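Local coordinates for 5-carboxyvanillate decarboxylase (Sphingomonas paucimobilis, PDB 4L6D), which probably removes a carboxyl group from 5-carboxyvanillate to give vanillate, using a manganese-dependent active site of the amidohydrolase fold, at residues P289-W294 and M322-A328. Residues are numbered along the deposited sequence; the frame is centred on the assembly and turned at random.
Sequences PENVMW and MVAGGNA
Asn327 meets Pro289 and Val292 where helix 317-331 packs against strand 292-293, the last parallel strand of the amidohydrolase TIM barrel, and the turn before it. Its ND2 donates two hydrogen bonds, to Pro289 O (2.8 Å), in the carbonyl plane on a lone pair, and to Val292 O (2.9 Å), which lies in the plane of the asparagine amide although the donor stands above the Val292 carbonyl plane. Asn327 CG, anti to its own carbonyl carbon (chi1 -66°), lies against Glu290 O, with ND2 facing both carbonyls, while OD1 accepts from Arg330, which also bonds Glu290 O. A leucine in its place would probably leave the Pro289 and Val292 carbonyls without this shared donor and the turn less firmly tied to the helix. In the wide pi-type turn at 322-326, Asn327 N bonds Met322 O, five residues back, instead of Val323 O, which is left for Trp294 N at 2.8 Å, with a bent N-H...O angle of 139°. Two CA-H...O contacts accompany it, Val323 CA to Val292 O and Met293 CA to Val323 O. Val323 sets CG1 4.2 Å from Val292 CG1, and the Trp294 indole runs on to Val307 and Ile310 of helix 303-311, its NE1 bonded to Ala306 O. Met322, bent at chi3 (69°), brings CE to 3.6 Å from Glu290 CG and alongside the Pro289 ring. Past Asn327 CB, Met293 lays SD 3.6 Å from Ala328 CA.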
loop_
_atom_site.group_PDB
_atom_site.type_symbol
_atom_site.label_atom_id
_atom_site.label_comp_id
_atom_site.label_asym_id
_atom_site.label_seq_id
_atom_site.Cartn_x
_atom_site.Cartn_y
_atom_site.Cartn_z
ATOM N N PRO A 289 -20.882 0.914 7.686
ATOM C CA PRO A 289 -21.031 -0.501 8.043
ATOM C C PRO A 289 -21.598 -1.376 6.914
ATOM O O PRO A 289 -21.377 -2.580 6.951
ATOM C CB PRO A 289 -21.978 -0.459 9.246
ATOM C CG PRO A 289 -22.737 0.850 9.091
ATOM C CD PRO A 289 -21.712 1.793 8.526
ATOM N N GLU A 290 -22.292 -0.798 5.936
ATOM C CA GLU A 290 -22.826 -1.576 4.814
ATOM C C GLU A 290 -21.744 -2.045 3.844
ATOM O O GLU A 290 -22.010 -2.895 3.006
ATOM C CB GLU A 290 -23.871 -0.765 4.047
ATOM C CG GLU A 290 -25.153 -0.531 4.798
ATOM C CD GLU A 290 -26.001 0.535 4.132
ATOM O OE1 GLU A 290 -25.582 1.715 4.132
ATOM O OE2 GLU A 290 -27.075 0.189 3.596
ATOM N N ASN A 291 -20.527 -1.511 3.963
ATOM C CA ASN A 291 -19.486 -1.779 2.966
ATOM C C ASN A 291 -18.377 -2.725 3.432
ATOM O O ASN A 291 -17.358 -2.867 2.759
ATOM C CB ASN A 291 -18.855 -0.469 2.492
ATOM C CG ASN A 291 -19.613 0.166 1.335
ATOM O OD1 ASN A 291 -20.519 -0.436 0.761
ATOM N ND2 ASN A 291 -19.217 1.378 0.966
ATOM N N VAL A 292 -18.575 -3.370 4.578
ATOM C CA VAL A 292 -17.576 -4.288 5.112
ATOM C C VAL A 292 -18.167 -5.672 5.318
ATOM O O VAL A 292 -19.176 -5.818 5.997
ATOM C CB VAL A 292 -16.998 -3.782 6.450
ATOM C CG1 VAL A 292 -15.859 -4.691 6.914
ATOM C CG2 VAL A 292 -16.523 -2.336 6.312
ATOM N N MET A 293 -17.505 -6.685 4.761
ATOM C CA MET A 293 -17.943 -8.074 4.881
ATOM C C MET A 293 -16.877 -8.933 5.526
ATOM O O MET A 293 -15.690 -8.679 5.385
ATOM C CB MET A 293 -18.251 -8.646 3.503
ATOM C CG MET A 293 -19.473 -8.022 2.869
ATOM S SD MET A 293 -19.758 -8.582 1.179
ATOM C CE MET A 293 -18.532 -7.645 0.273
ATOM N N TRP A 294 -17.314 -9.978 6.214
ATOM C CA TRP A 294 -16.394 -10.929 6.813
ATOM C C TRP A 294 -15.946 -11.996 5.808
ATOM O O TRP A 294 -16.683 -12.357 4.885
ATOM C CB TRP A 294 -17.078 -11.553 8.034
ATOM C CG TRP A 294 -16.286 -12.615 8.727
ATOM C CD1 TRP A 294 -15.185 -12.441 9.509
ATOM C CD2 TRP A 294 -16.548 -14.019 8.696
ATOM N NE1 TRP A 294 -14.735 -13.663 9.968
ATOM C CE2 TRP A 294 -15.568 -14.645 9.488
ATOM C CE3 TRP A 294 -17.535 -14.810 8.080
ATOM C CZ2 TRP A 294 -15.535 -16.024 9.677
ATOM C CZ3 TRP A 294 -17.499 -16.176 8.264
ATOM C CH2 TRP A 294 -16.506 -16.770 9.061
ATOM N N MET A 322 -24.419 -7.330 10.113
ATOM C CA MET A 322 -24.182 -6.823 8.760
ATOM C C MET A 322 -22.834 -7.311 8.247
ATOM O O MET A 322 -22.739 -7.873 7.149
ATOM C CB MET A 322 -24.236 -5.291 8.719
ATOM C CG MET A 322 -25.587 -4.704 9.121
ATOM S SD MET A 322 -25.528 -2.947 9.536
ATOM C CE MET A 322 -25.187 -2.271 7.918
ATOM N N VAL A 323 -21.792 -7.127 9.053
ATOM C CA VAL A 323 -20.450 -7.534 8.655
ATOM C C VAL A 323 -20.334 -9.059 8.509
ATOM O O VAL A 323 -19.758 -9.556 7.538
ATOM C CB VAL A 323 -19.398 -6.990 9.634
ATOM C CG1 VAL A 323 -18.011 -7.480 9.247
ATOM C CG2 VAL A 323 -19.456 -5.462 9.656
ATOM N N ALA A 324 -20.911 -9.797 9.457
ATOM C CA ALA A 324 -20.784 -11.256 9.457
ATOM C C ALA A 324 -21.462 -11.910 8.256
ATOM O O ALA A 324 -21.021 -12.956 7.789
ATOM C CB ALA A 324 -21.343 -11.837 10.749
ATOM N N GLY A 325 -22.551 -11.324 7.768
ATOM C CA GLY A 325 -23.284 -11.957 6.685
ATOM C C GLY A 325 -24.345 -11.149 5.969
ATOM O O GLY A 325 -24.657 -11.449 4.820
ATOM N N GLY A 326 -24.921 -10.146 6.628
ATOM C CA GLY A 326 -26.002 -9.381 6.032
ATOM C C GLY A 326 -25.593 -8.649 4.763
ATOM O O GLY A 326 -26.316 -8.656 3.753
ATOM N N ASN A 327 -24.441 -7.998 4.814
ATOM C CA ASN A 327 -23.928 -7.293 3.638
ATOM C C ASN A 327 -23.636 -8.258 2.487
ATOM O O ASN A 327 -23.982 -7.979 1.329
ATOM C CB ASN A 327 -22.669 -6.499 3.990
ATOM C CG ASN A 327 -22.940 -5.364 4.960
ATOM O OD1 ASN A 327 -24.039 -4.809 5.017
ATOM N ND2 ASN A 327 -21.923 -5.006 5.729
ATOM N N ALA A 328 -23.015 -9.395 2.803
ATOM C CA ALA A 328 -22.769 -10.423 1.795
ATOM C C ALA A 328 -24.063 -10.920 1.152
ATOM O O ALA A 328 -24.120 -11.124 -0.061
ATOM C CB ALA A 328 -22.019 -11.598 2.405
#